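L-asparaginase I (Vibrio cholerae, PDB 2OCD) probably catalyses the hydrolysis of L-asparagine to L-aspartate and ammonium, working as a homotetramer. Local coordinates at residues H311-S315 / Q316-Y320; A130-L133 / N134-V138; H52-D55 / P56-S60. One frame throughout, in Å; residues are numbered along the deposited sequence.

Interaction 1. Residues H311-S315 / Q316-Y320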
ATOM      1  N   HIS B 311       8.988  32.559 -12.093  1.00 13.47           N
ATOM      2  CA  HIS B 311       8.714  33.840 -11.446  1.00 13.67           C
ATOM      3  C   HIS B 311       9.989  34.366 -10.768  1.00 13.94           C
ATOM      4  O   HIS B 311      10.230  35.574 -10.654  1.00 13.05           O
ATOM      5  CB  HIS B 311       7.639  33.716 -10.367  1.00 14.29           C
ATOM      6  CG  HIS B 311       6.211  33.904 -10.831  1.00 16.03           C
ATOM      7  ND1 HIS B 311       5.463  32.887 -11.390  1.00 15.87           N
ATOM      8  CD2 HIS B 311       5.357  34.955 -10.679  1.00 18.11           C
ATOM      9  CE1 HIS B 311       4.234  33.330 -11.631  1.00 19.31           C
ATOM     10  NE2 HIS B 311       4.144  34.581 -11.212  1.00 19.04           N
ATOM     11  N   TYR B 312      10.769  33.443 -10.241  1.00 14.76           N
ATOM     12  CA  TYR B 312      12.084  33.771  -9.691  1.00 14.68           C
ATOM     13  C   TYR B 312      12.916  34.413 -10.771  1.00 14.90           C
ATOM     14  O   TYR B 312      13.263  35.579 -10.625  1.00 14.67           O
ATOM     15  CB  TYR B 312      12.783  32.530  -9.155  1.00 14.41           C
ATOM     16  CG  TYR B 312      14.248  32.699  -8.941  1.00 14.42           C
ATOM     17  CD1 TYR B 312      14.728  33.657  -8.089  1.00 14.17           C
ATOM     18  CD2 TYR B 312      15.160  31.880  -9.571  1.00 14.47           C
ATOM     19  CE1 TYR B 312      16.092  33.831  -7.881  1.00 14.06           C
ATOM     20  CE2 TYR B 312      16.535  32.044  -9.367  1.00 13.92           C
ATOM     21  CZ  TYR B 312      16.989  33.024  -8.516  1.00 14.09           C
ATOM     22  OH  TYR B 312      18.351  33.193  -8.284  1.00 17.14           O
ATOM     23  N   LEU B 313      13.177  33.676 -11.856  1.00 14.86           N
ATOM     24  CA  LEU B 313      14.122  34.105 -12.891  1.00 15.61           C
ATOM     25  C   LEU B 313      13.658  35.298 -13.725  1.00 17.01           C
ATOM     26  O   LEU B 313      14.443  36.229 -14.020  1.00 17.25           O
ATOM     27  CB  LEU B 313      14.440  32.959 -13.852  1.00 15.23           C
ATOM     28  CG  LEU B 313      15.242  31.795 -13.273  1.00 13.20           C
ATOM     29  CD1 LEU B 313      15.045  30.632 -14.215  1.00 10.10           C
ATOM     30  CD2 LEU B 313      16.771  32.115 -13.054  1.00 10.27           C
ATOM     31  N   LEU B 314      12.393  35.285 -14.119  1.00 17.96           N
ATOM     32  CA  LEU B 314      11.887  36.377 -14.923  1.00 18.85           C
ATOM     33  C   LEU B 314      11.835  37.669 -14.098  1.00 19.63           C
ATOM     34  O   LEU B 314      11.694  38.752 -14.685  1.00 19.58           O
ATOM     35  CB  LEU B 314      10.497  36.041 -15.482  1.00 19.37           C
ATOM     36  CG  LEU B 314      10.460  35.018 -16.622  1.00 18.72           C
ATOM     37  CD1 LEU B 314       9.065  34.363 -16.710  1.00 20.47           C
ATOM     38  CD2 LEU B 314      10.850  35.652 -17.988  1.00 16.12           C
ATOM     39  N   SER B 315      11.928  37.560 -12.756  1.00 19.90           N
ATOM     40  CA  SER B 315      11.837  38.742 -11.833  1.00 20.32           C
ATOM     41  C   SER B 315      13.188  39.345 -11.524  1.00 20.86           C
ATOM     42  O   SER B 315      13.270  40.421 -11.006  1.00 21.40           O
ATOM     43  CB  SER B 315      11.170  38.386 -10.476  1.00 20.25           C
ATOM     44  OG  SER B 315       9.767  38.136 -10.563  1.00 20.18           O
ATOM     45  N   GLN B 316      14.252  38.624 -11.781  1.00 22.72           N
ATOM     46  CA  GLN B 316      15.583  39.215 -11.727  1.00 24.55           C
ATOM     47  C   GLN B 316      15.758  39.912 -13.039  1.00 25.15           C
ATOM     48  O   GLN B 316      14.925  39.777 -13.926  1.00 27.18           O
ATOM     49  CB  GLN B 316      16.650  38.138 -11.487  1.00 24.95           C
ATOM     50  CG  GLN B 316      16.824  37.858  -9.955  1.00 26.50           C
ATOM     51  CD  GLN B 316      15.748  36.979  -9.397  1.00 27.70           C
ATOM     52  OE1 GLN B 316      14.993  37.331  -8.456  1.00 24.11           O
ATOM     53  NE2 GLN B 316      15.662  35.791  -9.986  1.00 31.17           N
ATOM     54  N   ASN B 317      16.792  40.686 -13.218  1.00 25.52           N
ATOM     55  CA  ASN B 317      16.884  41.377 -14.507  1.00 25.89           C
ATOM     56  C   ASN B 317      17.915  40.704 -15.389  1.00 24.59           C
ATOM     57  O   ASN B 317      18.948  41.281 -15.764  1.00 25.48           O
ATOM     58  CB  ASN B 317      17.028  42.903 -14.353  1.00 26.76           C
ATOM     59  CG  ASN B 317      15.661  43.576 -14.071  1.00 30.21           C
ATOM     60  OD1 ASN B 317      15.207  43.661 -12.907  1.00 33.47           O
ATOM     61  ND2 ASN B 317      14.976  43.994 -15.145  1.00 33.01           N
ATOM     62  N   LEU B 318      17.544  39.468 -15.729  1.00 22.20           N
ATOM     63  CA  LEU B 318      18.305  38.567 -16.538  1.00 19.80           C
ATOM     64  C   LEU B 318      17.864  38.668 -18.007  1.00 19.29           C
ATOM     65  O   LEU B 318      16.745  39.076 -18.309  1.00 18.84           O
ATOM     66  CB  LEU B 318      18.072  37.144 -16.045  1.00 19.34           C
ATOM     67  CG  LEU B 318      18.473  36.876 -14.609  1.00 18.58           C
ATOM     68  CD1 LEU B 318      18.102  35.465 -14.145  1.00 13.01           C
ATOM     69  CD2 LEU B 318      19.963  37.146 -14.479  1.00 18.35           C
ATOM     70  N   SER B 319      18.769  38.288 -18.912  1.00 18.28           N
ATOM     71  CA  SER B 319      18.498  38.251 -20.337  1.00 17.06           C
ATOM     72  C   SER B 319      17.626  37.030 -20.647  1.00 16.45           C
ATOM     73  O   SER B 319      17.487  36.126 -19.810  1.00 16.22           O
ATOM     74  CB  SER B 319      19.828  38.168 -21.082  1.00 16.97           C
ATOM     75  OG  SER B 319      20.399  36.879 -20.965  1.00 15.73           O
ATOM     76  N   TYR B 320      17.015  37.003 -21.827  1.00 15.68           N
ATOM     77  CA  TYR B 320      16.194  35.849 -22.232  1.00 15.62           C
ATOM     78  C   TYR B 320      16.992  34.505 -22.109  1.00 15.29           C
ATOM     79  O   TYR B 320      16.534  33.543 -21.467  1.00 13.84           O
ATOM     80  CB  TYR B 320      15.658  36.054 -23.656  1.00 15.05           C
ATOM     81  CG  TYR B 320      15.085  34.807 -24.280  1.00 14.69           C
ATOM     82  CD1 TYR B 320      13.742  34.525 -24.194  1.00 17.39           C
ATOM     83  CD2 TYR B 320      15.875  33.932 -24.969  1.00 14.15           C
ATOM     84  CE1 TYR B 320      13.182  33.384 -24.783  1.00 17.40           C
ATOM     85  CE2 TYR B 320      15.354  32.793 -25.555  1.00 15.88           C
ATOM     86  CZ  TYR B 320      13.993  32.506 -25.459  1.00 17.91           C
ATOM     87  OH  TYR B 320      13.449  31.337 -26.030  1.00 15.99           O
TER
HETATM   88  O   HOH W   1      14.389  38.484 -16.022  1.00 28.74           O
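Gln316 folds back onto the last turn of the helix it follows, and its amide end, NE2 foremost, comes over one face of the Tyr312 ring. The ring and amide planes are 44° apart, so the two groups are inclined rather than stacked. Gln316 CD stands 3.5 Å from Tyr312 CE1; NE2 is modelled still closer to the ring, so the exact seat of the amide is doubtful. The bend at chi2 (79°) is what turns the glutamine chain back to the tyrosine instead of letting it run on with the loop. Glutamine suits this place, since a long, flexible chain can fold back from the loop to reach the ring. The second side-chain contact is apolar: Leu313 CD2 meets Leu318 CD1 at 3.8 Å, two branched ends crossing at a slant.

In the backbone behind these groups, Gln316 N donates to Leu313 O at 3.3 Å and only weakly to Tyr312 O at 3.4 Å. A water donates to Leu313 O and Gln316 O; other acceptors compete for its two protons. One turn back, Ser315 OG donates to His311 O over 2.6 Å, in the carbonyl plane, and also hydrogen-bonds with Thr209 N and Gln211 NE2. A small hydroxyl can thus serve its own helix and a neighbouring loop together.

The loop is a short link from helix 303-315 to helix 320-327. Ser319 is the N-cap of the second helix, its OG hydrogen-bonded with Glu322 N, while Leu313 and Leu318 both pack on Val323, tying the two helices together across their connection.

Interaction 2. Residues A130-L133 / N134-V138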
ATOM      1  N   ALA B 130      -0.440  17.513  15.695  1.00 20.98           N
ATOM      2  CA  ALA B 130       0.706  16.693  15.300  1.00 20.23           C
ATOM      3  C   ALA B 130       1.563  17.399  14.236  1.00 19.39           C
ATOM      4  O   ALA B 130       2.772  17.306  14.281  1.00 20.17           O
ATOM      5  CB  ALA B 130       0.249  15.342  14.819  1.00 19.55           C
ATOM      6  N   ASN B 131       0.943  18.096  13.292  1.00 18.56           N
ATOM      7  CA  ASN B 131       1.681  18.759  12.233  1.00 18.59           C
ATOM      8  C   ASN B 131       2.535  19.914  12.777  1.00 18.30           C
ATOM      9  O   ASN B 131       3.666  20.082  12.373  1.00 18.82           O
ATOM     10  CB  ASN B 131       0.731  19.320  11.165  1.00 19.06           C
ATOM     11  CG  ASN B 131       0.232  18.273  10.156  1.00 18.30           C
ATOM     12  OD1 ASN B 131      -0.727  18.535   9.439  1.00 19.94           O
ATOM     13  ND2 ASN B 131       0.893  17.140  10.065  1.00 16.04           N
ATOM     14  N   LEU B 132       2.015  20.703  13.697  1.00 17.78           N
ATOM     15  CA  LEU B 132       2.825  21.760  14.286  1.00 18.44           C
ATOM     16  C   LEU B 132       3.844  21.218  15.299  1.00 19.17           C
ATOM     17  O   LEU B 132       4.997  21.694  15.377  1.00 20.11           O
ATOM     18  CB  LEU B 132       1.953  22.817  14.969  1.00 18.33           C
ATOM     19  CG  LEU B 132       2.687  24.056  15.485  1.00 17.71           C
ATOM     20  CD1 LEU B 132       3.611  24.723  14.463  1.00 14.86           C
ATOM     21  CD2 LEU B 132       1.686  25.051  16.050  1.00 17.20           C
ATOM     22  N   LEU B 133       3.411  20.240  16.079  1.00 18.62           N
ATOM     23  CA  LEU B 133       4.270  19.616  17.050  1.00 18.38           C
ATOM     24  C   LEU B 133       5.521  19.074  16.383  1.00 17.51           C
ATOM     25  O   LEU B 133       6.630  19.395  16.753  1.00 17.10           O
ATOM     26  CB  LEU B 133       3.504  18.521  17.783  1.00 18.95           C
ATOM     27  CG  LEU B 133       3.825  18.471  19.256  1.00 21.40           C
ATOM     28  CD1 LEU B 133       2.648  17.859  20.049  1.00 22.09           C
ATOM     29  CD2 LEU B 133       5.137  17.654  19.367  1.00 24.91           C
ATOM     30  N   ASN B 134       5.356  18.248  15.373  1.00 16.85           N
ATOM     31  CA  ASN B 134       6.531  17.652  14.747  1.00 15.60           C
ATOM     32  C   ASN B 134       7.330  18.604  13.843  1.00 14.55           C
ATOM     33  O   ASN B 134       8.545  18.401  13.664  1.00 13.29           O
ATOM     34  CB  ASN B 134       6.124  16.419  13.938  1.00 16.94           C
ATOM     35  CG  ASN B 134       5.742  15.221  14.803  1.00 18.29           C
ATOM     36  OD1 ASN B 134       5.967  15.212  16.023  1.00 20.42           O
ATOM     37  ND2 ASN B 134       5.140  14.196  14.159  1.00 19.45           N
ATOM     38  N   ALA B 135       6.656  19.594  13.240  1.00 13.32           N
ATOM     39  CA  ALA B 135       7.341  20.595  12.435  1.00 13.23           C
ATOM     40  C   ALA B 135       8.304  21.279  13.345  1.00 13.28           C
ATOM     41  O   ALA B 135       9.484  21.462  13.000  1.00 12.44           O
ATOM     42  CB  ALA B 135       6.383  21.636  11.849  1.00 13.45           C
ATOM     43  N   LEU B 136       7.801  21.655  14.522  1.00 13.04           N
ATOM     44  CA  LEU B 136       8.660  22.248  15.512  1.00 13.76           C
ATOM     45  C   LEU B 136       9.785  21.294  15.929  1.00 14.12           C
ATOM     46  O   LEU B 136      10.945  21.678  15.914  1.00 14.98           O
ATOM     47  CB  LEU B 136       7.860  22.745  16.723  1.00 13.69           C
ATOM     48  CG  LEU B 136       7.149  24.111  16.535  1.00 13.17           C
ATOM     49  CD1 LEU B 136       6.337  24.524  17.800  1.00 12.03           C
ATOM     50  CD2 LEU B 136       8.117  25.247  16.127  1.00 11.34           C
ATOM     51  N   HIS B 137       9.458  20.059  16.270  1.00 14.26           N
ATOM     52  CA  HIS B 137      10.471  19.112  16.695  1.00 14.97           C
ATOM     53  C   HIS B 137      11.522  18.871  15.590  1.00 15.59           C
ATOM     54  O   HIS B 137      12.724  18.789  15.877  1.00 16.41           O
ATOM     55  CB  HIS B 137       9.815  17.788  17.138  1.00 15.10           C
ATOM     56  CG  HIS B 137      10.786  16.711  17.520  1.00 14.67           C
ATOM     57  ND1 HIS B 137      11.703  16.857  18.536  1.00 15.76           N
ATOM     58  CD2 HIS B 137      10.954  15.454  17.042  1.00 16.59           C
ATOM     59  CE1 HIS B 137      12.397  15.738  18.668  1.00 16.65           C
ATOM     60  NE2 HIS B 137      11.954  14.867  17.778  1.00 16.83           N
ATOM     61  N   VAL B 138      11.065  18.783  14.340  1.00 15.75           N
ATOM     62  CA  VAL B 138      11.929  18.461  13.182  1.00 15.47           C
ATOM     63  C   VAL B 138      12.860  19.625  12.825  1.00 15.16           C
ATOM     64  O   VAL B 138      14.044  19.426  12.566  1.00 16.20           O
ATOM     65  CB  VAL B 138      11.053  18.026  11.975  1.00 15.33           C
ATOM     66  CG1 VAL B 138      11.808  18.053  10.714  1.00 16.83           C
ATOM     67  CG2 VAL B 138      10.541  16.629  12.204  1.00 16.49           C
TER
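Asn134 N donates to Ala130 O at 3.0 Å, with a nearly straight N-H...O angle of 170°, and the same step of four residues repeats along helix 127-141. Ala135 N reaches Asn131 O at 3.2 Å in a more bent bond (147°), Leu136 N reaches Leu132 O at 2.9 Å, and His137 N reaches Leu133 O, also at 2.9 Å. These are the bonds of a regular alpha-helix, and they satisfy peptide groups in a largely buried setting.

The apolar contacts run between successive turns. Leu132 and Leu136, one turn apart, lie side by side and point the same way, with Leu132 CD1 4.1 Å from Leu136 CG. Leu132 carries its CG opposite the backbone N (chi1 -173°), which brings its end nearer the next turn. Ala135 CB sits 3.2 Å from Asn131 O, tight against the helix backbone. Its small size suits the side that meets the sheet, where it touches Ile113, Thr115 and Val86. The two leucines also reach Val86 and pack on Phe41.

Polar side chains share the packing: Asn131 lies against Thr115, Phe150 and Phe151, about 7 Å from the side chain of Thr91, a predicted active-site residue, and His137 meets Arg125 of the second subunit.

The chemistry implies a division of labour. Peptide hydrogen bonds build the helix of the beta-alpha-beta unit from strand 112-115 to strand 147-151. Ala135, Leu132 and Leu136 pack on strands of the sheet, while Asn131 and Asn134 also lie against it; cohesion between the two segments rests on peptide bonds and apolar contact.

Interaction 3. Residues H52-D55 / P56-S60. With ACT (acetate ion), chain F.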
ATOM      1  N   HIS B  52       4.238  34.985  15.411  1.00 15.98           N
ATOM      2  CA  HIS B  52       3.717  36.227  14.901  1.00 16.58           C
ATOM      3  C   HIS B  52       2.520  35.930  14.026  1.00 17.49           C
ATOM      4  O   HIS B  52       2.631  35.234  13.048  1.00 18.25           O
ATOM      5  CB  HIS B  52       4.770  36.932  14.014  1.00 17.11           C
ATOM      6  CG  HIS B  52       4.245  38.126  13.261  1.00 16.93           C
ATOM      7  ND1 HIS B  52       3.644  39.199  13.883  1.00 16.92           N
ATOM      8  CD2 HIS B  52       4.239  38.414  11.938  1.00 18.54           C
ATOM      9  CE1 HIS B  52       3.296  40.098  12.974  1.00 20.15           C
ATOM     10  NE2 HIS B  52       3.641  39.645  11.783  1.00 17.19           N
ATOM     11  N   GLU B  53       1.367  36.473  14.360  1.00 18.39           N
ATOM     12  CA  GLU B  53       0.204  36.351  13.483  1.00 18.95           C
ATOM     13  C   GLU B  53       0.174  37.518  12.487  1.00 18.24           C
ATOM     14  O   GLU B  53       0.333  38.688  12.867  1.00 18.53           O
ATOM     15  CB  GLU B  53      -1.094  36.310  14.292  1.00 19.01           C
ATOM     16  CG  GLU B  53      -2.302  36.487  13.424  1.00 20.39           C
ATOM     17  CD  GLU B  53      -3.610  36.182  14.126  1.00 21.72           C
ATOM     18  OE1 GLU B  53      -3.612  35.696  15.283  1.00 25.37           O
ATOM     19  OE2 GLU B  53      -4.657  36.416  13.487  1.00 24.46           O
ATOM     20  N   TYR B  54      -0.055  37.197  11.223  1.00 17.53           N
ATOM     21  CA  TYR B  54       0.020  38.198  10.161  1.00 17.58           C
ATOM     22  C   TYR B  54      -1.222  39.060  10.280  1.00 18.78           C
ATOM     23  O   TYR B  54      -2.272  38.572  10.749  1.00 18.97           O
ATOM     24  CB  TYR B  54       0.125  37.552   8.763  1.00 16.70           C
ATOM     25  CG  TYR B  54       1.516  37.181   8.342  1.00 14.34           C
ATOM     26  CD1 TYR B  54       2.441  36.754   9.255  1.00 14.47           C
ATOM     27  CD2 TYR B  54       1.891  37.243   7.035  1.00 13.50           C
ATOM     28  CE1 TYR B  54       3.712  36.418   8.880  1.00 16.59           C
ATOM     29  CE2 TYR B  54       3.164  36.917   6.632  1.00 13.46           C
ATOM     30  CZ  TYR B  54       4.080  36.505   7.551  1.00 16.04           C
ATOM     31  OH  TYR B  54       5.382  36.176   7.182  1.00 14.96           O
ATOM     32  N   ASP B  55      -1.079  40.333   9.901  1.00 19.43           N
ATOM     33  CA  ASP B  55      -2.151  41.310   9.980  1.00 20.18           C
ATOM     34  C   ASP B  55      -1.993  42.279   8.790  1.00 20.73           C
ATOM     35  O   ASP B  55      -1.303  43.288   8.882  1.00 21.48           O
ATOM     36  CB  ASP B  55      -2.112  42.037  11.349  1.00 20.39           C
ATOM     37  CG  ASP B  55      -3.283  43.009  11.544  1.00 20.38           C
ATOM     38  OD1 ASP B  55      -4.235  42.964  10.731  1.00 21.03           O
ATOM     39  OD2 ASP B  55      -3.251  43.815  12.513  1.00 21.22           O
ATOM     40  N   PRO B  56      -2.698  42.020   7.696  1.00 21.12           N
ATOM     41  CA  PRO B  56      -3.877  41.164   7.679  1.00 21.26           C
ATOM     42  C   PRO B  56      -3.491  39.706   7.445  1.00 21.57           C
ATOM     43  O   PRO B  56      -2.424  39.412   6.918  1.00 20.82           O
ATOM     44  CB  PRO B  56      -4.675  41.708   6.508  1.00 21.14           C
ATOM     45  CG  PRO B  56      -3.567  42.226   5.518  1.00 20.93           C
ATOM     46  CD  PRO B  56      -2.333  42.500   6.348  1.00 21.08           C
ATOM     47  N   LEU B  57      -4.371  38.825   7.874  1.00 22.36           N
ATOM     48  CA  LEU B  57      -4.251  37.390   7.655  1.00 23.44           C
ATOM     49  C   LEU B  57      -4.420  37.117   6.163  1.00 23.51           C
ATOM     50  O   LEU B  57      -5.137  37.832   5.466  1.00 24.50           O
ATOM     51  CB  LEU B  57      -5.360  36.673   8.415  1.00 22.97           C
ATOM     52  CG  LEU B  57      -5.083  35.306   9.011  1.00 23.68           C
ATOM     53  CD1 LEU B  57      -3.884  35.303   9.934  1.00 22.40           C
ATOM     54  CD2 LEU B  57      -6.341  34.901   9.785  1.00 25.24           C
HETATM   55  N   MSE B  58      -3.750  36.094   5.674  1.00 23.56           N
HETATM   56  CA  MSE B  58      -3.790  35.765   4.248  1.00 23.25           C
HETATM   57  C   MSE B  58      -4.732  34.615   4.044  1.00 22.19           C
HETATM   58  O   MSE B  58      -4.803  33.731   4.865  1.00 21.02           O
HETATM   59  CB  MSE B  58      -2.391  35.398   3.732  1.00 22.65           C
HETATM   60  CG  MSE B  58      -1.406  36.580   3.699  1.00 23.51           C
HETATM   61 SE   MSE B  58       0.388  35.921   3.362  0.80 25.67          SE
HETATM   62  CE  MSE B  58       1.355  37.600   3.418  1.00 20.78           C
ATOM     63  N   ASP B  59      -5.479  34.663   2.958  1.00 22.25           N
ATOM     64  CA  ASP B  59      -6.269  33.533   2.546  1.00 22.57           C
ATOM     65  C   ASP B  59      -5.602  32.824   1.372  1.00 21.47           C
ATOM     66  O   ASP B  59      -5.335  33.445   0.355  1.00 20.08           O
ATOM     67  CB  ASP B  59      -7.656  33.967   2.128  1.00 23.22           C
ATOM     68  CG  ASP B  59      -8.394  32.833   1.506  1.00 26.77           C
ATOM     69  OD1 ASP B  59      -7.876  32.244   0.517  1.00 29.57           O
ATOM     70  OD2 ASP B  59      -9.445  32.465   2.054  1.00 33.54           O
ATOM     71  N   SER B  60      -5.387  31.518   1.504  1.00 21.13           N
ATOM     72  CA  SER B  60      -4.476  30.793   0.609  1.00 21.21           C
ATOM     73  C   SER B  60      -4.872  30.890  -0.867  1.00 20.83           C
ATOM     74  O   SER B  60      -3.985  30.992  -1.724  1.00 21.16           O
ATOM     75  CB  SER B  60      -4.247  29.316   1.037  1.00 21.17           C
ATOM     76  OG  SER B  60      -5.460  28.619   1.241  1.00 23.10           O
TER
HETATM   77  C   ACT F 602       4.086  40.774   8.797  1.00 54.67           C
HETATM   78  O   ACT F 602       2.942  41.031   9.275  1.00 54.95           O
HETATM   79  OXT ACT F 602       4.077  40.340   7.624  1.00 54.53           O
HETATM   80  CH3 ACT F 602       5.380  40.976   9.546  1.00 54.31           C
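His52 NE2 donates to an acetate oxygen, atom O, at 2.9 Å in an almost straight bond (172°), with the acetate at the edge of the imidazole. The anion, probably taken from the crystallisation liquor, places its other oxygen, OXT, 3.6 Å above the plane of the Tyr54 ring and over its centre. An anion over an electron-rich face gains little from the ring itself, so the histidine bond probably supplies most of the attraction.

Tyr54 uses its edge for a different neighbour. Met58, present as selenomethionine, puts CE close to the ring plane, 3.7 Å from Tyr54 CD2, while SE stands 5.3 Å from the ring centroid, an oblique Met-aromatic contact. The Met58 chain is fully extended beyond CG, which carries its soft end back to the tyrosine four residues earlier. The phenol OH is hydrogen-bonded with Asp74 OD1, anchoring the far end of the ring.

Leu57 takes another direction: its CD1 lies 3.7 Å from Tyr54 O and 3.8 Å from Glu53 OE2. The glutamate's other carboxylate oxygen, OE1, is held by Phe30 N. Within both pairs the chain turns a corner at Asp55 and Pro56, which brings residues four apart together. The peptide bond there is cis, a form that proline accepts most readily.

Strand 48-58, broken at this corner, runs parallel to strand 5-12 at one end of the sheet within this chain, bonding to it from His52, Tyr54 and Met58. Helix 65-78 covers Tyr54 and Met58, and the segment continues to Ser60, a predicted substrate-binding residue beside Asp92.

How the interactions relate
Interactions 2 and 3 both lie in the N-terminal asparaginase region, their centres about 20 Å apart, without touching. Interaction 2 is a buried helix whose apolar side chains meet the central sheet; interaction 3 is a surface corner in a strand of that same sheet, mixing a Met-aromatic contact, apolar packing and a hydrogen bond to acetate. Interaction 1 lies in the C-terminal region, its centre about 35 Å from that of interaction 2, at the surface. It mixes irregular backbone bonds, one of them weak, with a water and a leucine pair, whereas interaction 2 has regular helical bonds and interaction 3 has no hydrogen bond between its segments.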